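PDB 3DMC: NTF2-like Protein from Anabaena variabilis ATCC 29413, which is of unknown function but adopts the NTF2-like fold of the SnoaL-like family, whose cone-shaped cavity often binds small ligands. Local coordinates for residues N9-F21 and V111-Y123. Numbering follows the deposited sequence. Where two conformers were deposited one is given.
Sequences NTLKVAHQGFEFF and VSFDVRGDKICSY
The Phe113 ring meets helix 9-21 with its edge: Ala14 O lies in the ring plane, 3.8 Å from Phe113 CE2, and Phe18 N sits at the same rim. CG of Phe113 is anti to its own carbonyl carbon (chi1 -58°), and the ring reaches the helix backbone where Gly17 offers no side chain. Ile120 also packs at this glycine, its CD1 3.7 Å from Gly17 CA. The Phe18 ring also receives its neighbours edge-on: Val111 CG2 is 3.7 Å from Phe18 CE1, and Phe113 CZ is near Phe18 CD1; it stacks on Phe92 of strand 89-100. The side chains of Phe21 and Tyr123 cross at about a right angle; Phe21 CE1 lies at the Tyr123 ring edge, in its plane, 3.5 Å from Tyr123 OH, a hydroxyl hydrogen-bonded to Glu125. This is the NTF2-like arrangement, the N-terminal helix laid over the concave side of a curved sheet; the local axes of helix 9-21 and strand 111-116 pass 8.4 Å apart at 121°. Toward the hairpin end, Val13 CG1 meets Val115 CG1 at 3.7 Å, while Val115 CG2 approaches Thr10 O. At the type II' turn Arg116-Lys119, Asn9 ND2 donates to Gly117 O (2.8 Å, N-H...O 164°). The acceptor lies nearly in the Asn9 amide plane, but the donor stands well above the carbonyl plane.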
ATOM      1  N   ASN A   9      10.522 -16.876  -7.647  1.00 12.97           N
ATOM      2  CA  ASN A   9      10.669 -17.318  -6.258  1.00 10.97           C
ATOM      3  C   ASN A   9      10.095 -16.258  -5.352  1.00 11.01           C
ATOM      4  O   ASN A   9       9.541 -16.542  -4.288  1.00 13.27           O
ATOM      5  CB  ASN A   9      12.158 -17.467  -5.913  1.00 12.06           C
ATOM      6  CG  ASN A   9      12.413 -17.831  -4.477  1.00 22.23           C
ATOM      7  OD1 ASN A   9      12.176 -18.974  -4.059  1.00 23.84           O
ATOM      8  ND2 ASN A   9      12.978 -16.875  -3.711  1.00 22.82           N
ATOM      9  N   THR A  10      10.225 -15.024  -5.800  1.00 10.91           N
ATOM     10  CA  THR A  10       9.721 -13.896  -5.010  1.00 11.35           C
ATOM     11  C   THR A  10       8.205 -14.045  -4.784  1.00  9.83           C
ATOM     12  O   THR A  10       7.716 -13.971  -3.663  1.00 10.44           O
ATOM     13  CB  THR A  10      10.141 -12.532  -5.636  1.00 10.50           C
ATOM     14  OG1 THR A  10      11.583 -12.394  -5.516  1.00 11.25           O
ATOM     15  CG2 THR A  10       9.426 -11.366  -4.968  1.00 11.84           C
ATOM     16  N   LEU A  11       7.490 -14.271  -5.870  1.00 11.01           N
ATOM     17  CA  LEU A  11       6.042 -14.465  -5.811  1.00 11.44           C
ATOM     18  C   LEU A  11       5.690 -15.710  -5.012  1.00 10.38           C
ATOM     19  O   LEU A  11       4.798 -15.692  -4.159  1.00 11.91           O
ATOM     20  CB  LEU A  11       5.410 -14.556  -7.197  1.00 11.87           C
ATOM     21  CG  LEU A  11       4.798 -13.309  -7.823  1.00 20.01           C
ATOM     22  CD1 LEU A  11       4.156 -13.691  -9.142  1.00 13.93           C
ATOM     23  CD2 LEU A  11       3.748 -12.690  -6.872  1.00 16.23           C
ATOM     24  N   LYS A  12       6.407 -16.806  -5.288  1.00 13.30           N
ATOM     25  CA  LYS A  12       6.142 -18.059  -4.625  1.00 12.30           C
ATOM     26  C   LYS A  12       6.256 -17.922  -3.109  1.00 14.11           C
ATOM     27  O   LYS A  12       5.343 -18.249  -2.346  1.00 12.36           O
ATOM     28  CB  LYS A  12       7.081 -19.158  -5.131  1.00 15.29           C
ATOM     29  CG  LYS A  12       6.713 -20.523  -4.577  1.00 21.53           C
ATOM     30  CD  LYS A  12       7.372 -21.638  -5.378  1.00 33.25           C
ATOM     31  CE  LYS A  12       7.173 -22.994  -4.716  1.00 32.81           C
ATOM     32  NZ  LYS A  12       7.910 -23.056  -3.426  1.00 39.78           N
ATOM     33  N   VAL A  13       7.397 -17.402  -2.685  1.00 12.56           N
ATOM     34  CA  VAL A  13       7.697 -17.260  -1.256  1.00 13.63           C
ATOM     35  C   VAL A  13       6.716 -16.283  -0.602  1.00  9.02           C
ATOM     36  O   VAL A  13       6.179 -16.556   0.467  1.00  8.89           O
ATOM     37  CB  VAL A  13       9.165 -16.839  -1.015  1.00 12.75           C
ATOM     38  CG1 VAL A  13       9.403 -16.449   0.450  1.00 12.24           C
ATOM     39  CG2 VAL A  13      10.072 -17.965  -1.427  1.00 17.16           C
ATOM     40  N   ALA A  14       6.489 -15.151  -1.243  1.00 10.10           N
ATOM     41  CA  ALA A  14       5.528 -14.138  -0.691  1.00 10.43           C
ATOM     42  C   ALA A  14       4.139 -14.758  -0.517  1.00 11.97           C
ATOM     43  O   ALA A  14       3.459 -14.547   0.513  1.00 10.99           O
ATOM     44  CB  ALA A  14       5.441 -12.865  -1.585  1.00 11.80           C
ATOM     45  N   HIS A  15       3.712 -15.503  -1.527  1.00 13.09           N
ATOM     46  CA  HIS A  15       2.374 -16.119  -1.454  1.00 13.16           C
ATOM     47  C   HIS A  15       2.326 -17.097  -0.298  1.00 13.12           C
ATOM     48  O   HIS A  15       1.297 -17.229   0.375  1.00 14.04           O
ATOM     49  CB  HIS A  15       1.934 -16.813  -2.751  1.00 13.86           C
ATOM     50  CG  HIS A  15       1.276 -15.911  -3.759  1.00 12.08           C
ATOM     51  ND1 HIS A  15      -0.015 -15.447  -3.621  1.00 12.29           N
ATOM     52  CD2 HIS A  15       1.731 -15.407  -4.929  1.00 13.32           C
ATOM     53  CE1 HIS A  15      -0.319 -14.686  -4.660  1.00 15.10           C
ATOM     54  NE2 HIS A  15       0.724 -14.650  -5.472  1.00 11.77           N
ATOM     55  N   GLN A  16       3.422 -17.800  -0.052  1.00 13.37           N
ATOM     56  CA  GLN A  16       3.428 -18.750   1.066  1.00 13.64           C
ATOM     57  C   GLN A  16       3.331 -17.967   2.354  1.00 13.49           C
ATOM     58  O   GLN A  16       2.581 -18.314   3.249  1.00 11.78           O
ATOM     59  CB  GLN A  16       4.668 -19.639   1.086  1.00 18.56           C
ATOM     60  CG  GLN A  16       4.634 -20.658   2.220  1.00 24.05           C
ATOM     61  CD  GLN A  16       3.433 -21.604   2.115  1.00 26.08           C
ATOM     62  OE1 GLN A  16       2.437 -21.475   2.847  1.00 28.19           O
ATOM     63  NE2 GLN A  16       3.517 -22.541   1.184  1.00 30.33           N
ATOM     64  N   GLY A  17       4.095 -16.898   2.445  1.00 12.46           N
ATOM     65  CA  GLY A  17       4.009 -15.987   3.600  1.00 13.56           C
ATOM     66  C   GLY A  17       2.610 -15.459   3.824  1.00 10.34           C
ATOM     67  O   GLY A  17       2.136 -15.380   4.981  1.00 12.49           O
ATOM     68  N   PHE A  18       1.930 -15.140   2.727  1.00 12.77           N
ATOM     69  CA  PHE A  18       0.591 -14.546   2.823  1.00 12.51           C
ATOM     70  C   PHE A  18      -0.403 -15.595   3.321  1.00 11.14           C
ATOM     71  O   PHE A  18      -1.297 -15.308   4.096  1.00  9.21           O
ATOM     72  CB  PHE A  18       0.106 -13.903   1.533  1.00 16.01           C
ATOM     73  CG  PHE A  18      -0.958 -12.882   1.764  1.00 15.06           C
ATOM     74  CD1 PHE A  18      -0.636 -11.672   2.375  1.00 18.62           C
ATOM     75  CD2 PHE A  18      -2.270 -13.132   1.424  1.00 17.36           C
ATOM     76  CE1 PHE A  18      -1.605 -10.724   2.608  1.00 22.55           C
ATOM     77  CE2 PHE A  18      -3.259 -12.185   1.674  1.00 20.39           C
ATOM     78  CZ  PHE A  18      -2.909 -10.971   2.269  1.00 17.39           C
ATOM     79  N   GLU A  19      -0.193 -16.842   2.922  1.00 11.43           N
ATOM     80  CA  GLU A  19      -1.015 -17.936   3.471  1.00  9.34           C
ATOM     81  C   GLU A  19      -0.848 -18.014   4.983  1.00  9.51           C
ATOM     82  O   GLU A  19      -1.810 -18.108   5.708  1.00 11.21           O
ATOM     83  CB  GLU A  19      -0.614 -19.277   2.852  1.00 12.55           C
ATOM     84  CG  GLU A  19      -1.053 -19.411   1.429  1.00 14.94           C
ATOM     85  CD  GLU A  19      -2.500 -19.815   1.292  1.00 16.13           C
ATOM     86  OE1 GLU A  19      -2.893 -20.857   1.855  1.00 23.39           O
ATOM     87  OE2 GLU A  19      -3.263 -19.076   0.633  1.00 21.79           O
ATOM     88  N   PHE A  20       0.390 -17.993   5.461  1.00 10.50           N
ATOM     89  CA  PHE A  20       0.642 -18.094   6.911  1.00  7.69           C
ATOM     90  C   PHE A  20       0.150 -16.845   7.660  1.00 10.71           C
ATOM     91  O   PHE A  20      -0.267 -16.917   8.823  1.00 11.65           O
ATOM     92  CB  PHE A  20       2.103 -18.436   7.274  1.00  8.31           C
ATOM     93  CG  PHE A  20       2.506 -19.810   6.816  1.00 12.83           C
ATOM     94  CD1 PHE A  20       1.567 -20.807   6.764  1.00 18.48           C
ATOM     95  CD2 PHE A  20       3.798 -20.094   6.413  1.00 16.97           C
ATOM     96  CE1 PHE A  20       1.890 -22.085   6.319  1.00 23.28           C
ATOM     97  CE2 PHE A  20       4.134 -21.376   5.967  1.00 16.71           C
ATOM     98  CZ  PHE A  20       3.166 -22.365   5.921  1.00 17.32           C
ATOM     99  N   PHE A  21       0.145 -15.721   6.951  1.00  8.23           N
ATOM    100  CA  PHE A  21      -0.330 -14.434   7.507  1.00  9.66           C
ATOM    101  C   PHE A  21      -1.864 -14.500   7.647  1.00  9.49           C
ATOM    102  O   PHE A  21      -2.443 -14.156   8.678  1.00 12.22           O
ATOM    103  CB  PHE A  21       0.104 -13.291   6.579  1.00  9.04           C
ATOM    104  CG  PHE A  21      -0.413 -11.948   6.956  1.00  9.77           C
ATOM    105  CD1 PHE A  21       0.188 -11.175   7.953  1.00 10.52           C
ATOM    106  CD2 PHE A  21      -1.455 -11.392   6.232  1.00 10.00           C
ATOM    107  CE1 PHE A  21      -0.294  -9.879   8.242  1.00  7.79           C
ATOM    108  CE2 PHE A  21      -1.923 -10.116   6.515  1.00 15.25           C
ATOM    109  CZ  PHE A  21      -1.360  -9.375   7.495  1.00  9.60           C
ATOM    110  N   VAL A 111      -0.223  -4.799   2.507  0.50  6.88           N
ATOM    111  CA  VAL A 111       1.015  -5.254   3.128  0.50  8.45           C
ATOM    112  C   VAL A 111       2.010  -5.641   2.051  0.50  9.09           C
ATOM    113  O   VAL A 111       1.699  -6.338   1.081  0.50 10.53           O
ATOM    114  CB  VAL A 111       0.833  -6.408   4.141  0.50  8.88           C
ATOM    115  CG1 VAL A 111      -0.185  -6.011   5.243  0.50  6.47           C
ATOM    116  CG2 VAL A 111       0.465  -7.725   3.445  0.50  8.01           C
ATOM    117  N   SER A 112       3.222  -5.168   2.281  1.00  9.11           N
ATOM    118  CA  SER A 112       4.337  -5.302   1.376  1.00  7.22           C
ATOM    119  C   SER A 112       5.408  -6.161   2.053  1.00  7.99           C
ATOM    120  O   SER A 112       5.755  -5.915   3.198  1.00  9.34           O
ATOM    121  CB  SER A 112       4.884  -3.900   1.059  1.00  8.15           C
ATOM    122  OG  SER A 112       5.942  -3.949   0.133  1.00  8.89           O
ATOM    123  N   PHE A 113       5.833  -7.213   1.363  1.00  6.85           N
ATOM    124  CA  PHE A 113       6.946  -8.061   1.852  1.00  6.63           C
ATOM    125  C   PHE A 113       8.169  -7.899   0.938  1.00  6.07           C
ATOM    126  O   PHE A 113       8.030  -7.832  -0.299  1.00 11.14           O
ATOM    127  CB  PHE A 113       6.595  -9.583   1.778  1.00  9.40           C
ATOM    128  CG  PHE A 113       5.371 -10.019   2.555  1.00 11.65           C
ATOM    129  CD1 PHE A 113       4.910  -9.330   3.634  1.00 10.55           C
ATOM    130  CD2 PHE A 113       4.743 -11.231   2.239  1.00 14.26           C
ATOM    131  CE1 PHE A 113       3.799  -9.758   4.356  1.00 16.21           C
ATOM    132  CE2 PHE A 113       3.656 -11.658   2.952  1.00 15.69           C
ATOM    133  CZ  PHE A 113       3.186 -10.928   4.034  1.00 13.77           C
ATOM    134  N   ASP A 114       9.368  -7.948   1.522  1.00  9.49           N
ATOM    135  CA  ASP A 114      10.579  -8.258   0.747  1.00 11.17           C
ATOM    136  C   ASP A 114      10.928  -9.711   0.977  1.00 12.18           C
ATOM    137  O   ASP A 114      10.844 -10.214   2.105  1.00 13.26           O
ATOM    138  CB  ASP A 114      11.768  -7.407   1.180  1.00 10.65           C
ATOM    139  CG  ASP A 114      11.723  -6.018   0.626  1.00 13.48           C
ATOM    140  OD1 ASP A 114      10.692  -5.601   0.078  1.00 13.73           O
ATOM    141  OD2 ASP A 114      12.761  -5.333   0.698  1.00 18.82           O
ATOM    142  N   VAL A 115      11.366 -10.349  -0.092  1.00 12.86           N
ATOM    143  CA  VAL A 115      11.814 -11.750  -0.059  1.00 13.56           C
ATOM    144  C   VAL A 115      13.311 -11.872  -0.233  1.00 14.12           C
ATOM    145  O   VAL A 115      13.938 -11.212  -1.079  1.00 11.70           O
ATOM    146  CB  VAL A 115      11.112 -12.579  -1.149  1.00 14.18           C
ATOM    147  CG1 VAL A 115      11.679 -14.008  -1.236  1.00 11.69           C
ATOM    148  CG2 VAL A 115       9.609 -12.636  -0.895  1.00 13.94           C
ATOM    149  N   ARG A 116      13.859 -12.741   0.600  1.00 13.92           N
ATOM    150  CA  ARG A 116      15.265 -13.148   0.532  1.00 18.20           C
ATOM    151  C   ARG A 116      15.378 -14.668   0.627  1.00 15.23           C
ATOM    152  O   ARG A 116      15.221 -15.264   1.705  1.00 15.64           O
ATOM    153  CB  ARG A 116      16.091 -12.468   1.617  1.00 18.33           C
ATOM    154  CG  ARG A 116      17.605 -12.682   1.440  1.00 20.19           C
ATOM    155  CD  ARG A 116      18.398 -12.414   2.730  1.00 22.06           C
ATOM    156  NE  ARG A 116      18.253 -11.025   3.125  1.00 16.66           N
ATOM    157  CZ  ARG A 116      18.124 -10.600   4.377  1.00 15.11           C
ATOM    158  NH1 ARG A 116      18.146 -11.449   5.385  1.00 20.56           N
ATOM    159  NH2 ARG A 116      17.965  -9.310   4.603  1.00 17.83           N
ATOM    160  N   GLY A 117      15.650 -15.276  -0.514  1.00 16.21           N
ATOM    161  CA  GLY A 117      15.730 -16.741  -0.591  1.00 17.49           C
ATOM    162  C   GLY A 117      14.378 -17.356  -0.331  1.00 16.60           C
ATOM    163  O   GLY A 117      13.392 -17.018  -0.981  1.00 17.51           O
ATOM    164  N   ASP A 118      14.340 -18.223   0.661  1.00 18.59           N
ATOM    165  CA  ASP A 118      13.135 -18.977   0.994  1.00 19.33           C
ATOM    166  C   ASP A 118      12.423 -18.306   2.147  1.00 16.42           C
ATOM    167  O   ASP A 118      11.496 -18.850   2.735  1.00 17.48           O
ATOM    168  CB  ASP A 118      13.438 -20.455   1.280  1.00 20.86           C
ATOM    169  CG  ASP A 118      14.341 -20.664   2.474  1.00 26.98           C
ATOM    170  OD1 ASP A 118      15.178 -19.774   2.776  1.00 37.99           O
ATOM    171  OD2 ASP A 118      14.225 -21.733   3.102  1.00 38.89           O
ATOM    172  N   LYS A 119      12.856 -17.078   2.422  1.00 16.42           N
ATOM    173  CA  LYS A 119      12.295 -16.278   3.526  1.00 15.44           C
ATOM    174  C   LYS A 119      11.889 -14.838   3.170  1.00 14.10           C
ATOM    175  O   LYS A 119      12.182 -14.319   2.095  1.00 13.04           O
ATOM    176  CB  LYS A 119      13.270 -16.258   4.709  1.00 15.70           C
ATOM    177  CG  LYS A 119      13.392 -17.617   5.383  1.00 19.40           C
ATOM    178  CD  LYS A 119      14.478 -17.696   6.410  1.00 27.14           C
ATOM    179  CE  LYS A 119      14.614 -19.125   6.927  1.00 34.65           C
ATOM    180  NZ  LYS A 119      15.688 -19.250   7.952  1.00 42.82           N
ATOM    181  N   ILE A 120      11.253 -14.231   4.166  1.00 13.84           N
ATOM    182  CA  ILE A 120      10.797 -12.813   4.144  1.00 14.16           C
ATOM    183  C   ILE A 120      11.630 -11.998   5.117  1.00 12.15           C
ATOM    184  O   ILE A 120      11.756 -12.362   6.308  1.00 12.14           O
ATOM    185  CB  ILE A 120       9.287 -12.715   4.513  1.00 12.10           C
ATOM    186  CG1 ILE A 120       8.447 -13.424   3.432  1.00 16.09           C
ATOM    187  CG2 ILE A 120       8.841 -11.249   4.764  1.00 14.64           C
ATOM    188  CD1 ILE A 120       7.014 -13.775   3.875  1.00 15.88           C
ATOM    189  N   CYS A 121      12.187 -10.887   4.611  1.00 11.97           N
ATOM    190  CA  CYS A 121      13.149 -10.081   5.387  1.00 12.00           C
ATOM    191  C   CYS A 121      12.583  -8.739   5.846  1.00 11.46           C
ATOM    192  O   CYS A 121      13.116  -8.075   6.730  1.00 11.76           O
ATOM    193  CB  CYS A 121      14.459  -9.864   4.598  1.00 14.73           C
ATOM    194  SG  CYS A 121      14.288  -9.158   2.948  1.00 16.05           S
ATOM    195  N   SER A 122      11.439  -8.358   5.300  1.00  9.79           N
ATOM    196  CA  SER A 122      10.790  -7.145   5.817  1.00  9.15           C
ATOM    197  C   SER A 122       9.314  -7.093   5.440  1.00  9.30           C
ATOM    198  O   SER A 122       8.859  -7.780   4.528  1.00  8.05           O
ATOM    199  CB  SER A 122      11.484  -5.889   5.313  1.00 11.30           C
ATOM    200  OG  SER A 122      11.356  -5.796   3.908  1.00 14.18           O
ATOM    201  N   TYR A 123       8.630  -6.239   6.182  1.00 10.59           N
ATOM    202  CA  TYR A 123       7.185  -6.094   6.140  1.00  8.48           C
ATOM    203  C   TYR A 123       6.815  -4.638   6.346  1.00 10.56           C
ATOM    204  O   TYR A 123       7.366  -3.979   7.194  1.00  8.72           O
ATOM    205  CB  TYR A 123       6.625  -6.978   7.270  1.00 11.47           C
ATOM    206  CG  TYR A 123       5.169  -6.860   7.655  1.00 13.19           C
ATOM    207  CD1 TYR A 123       4.663  -5.728   8.308  1.00 12.22           C
ATOM    208  CD2 TYR A 123       4.314  -7.912   7.434  1.00 14.99           C
ATOM    209  CE1 TYR A 123       3.323  -5.660   8.716  1.00  9.31           C
ATOM    210  CE2 TYR A 123       2.990  -7.856   7.819  1.00 12.40           C
ATOM    211  CZ  TYR A 123       2.499  -6.748   8.482  1.00  7.85           C
ATOM    212  OH  TYR A 123       1.168  -6.746   8.835  1.00 16.10           O
TER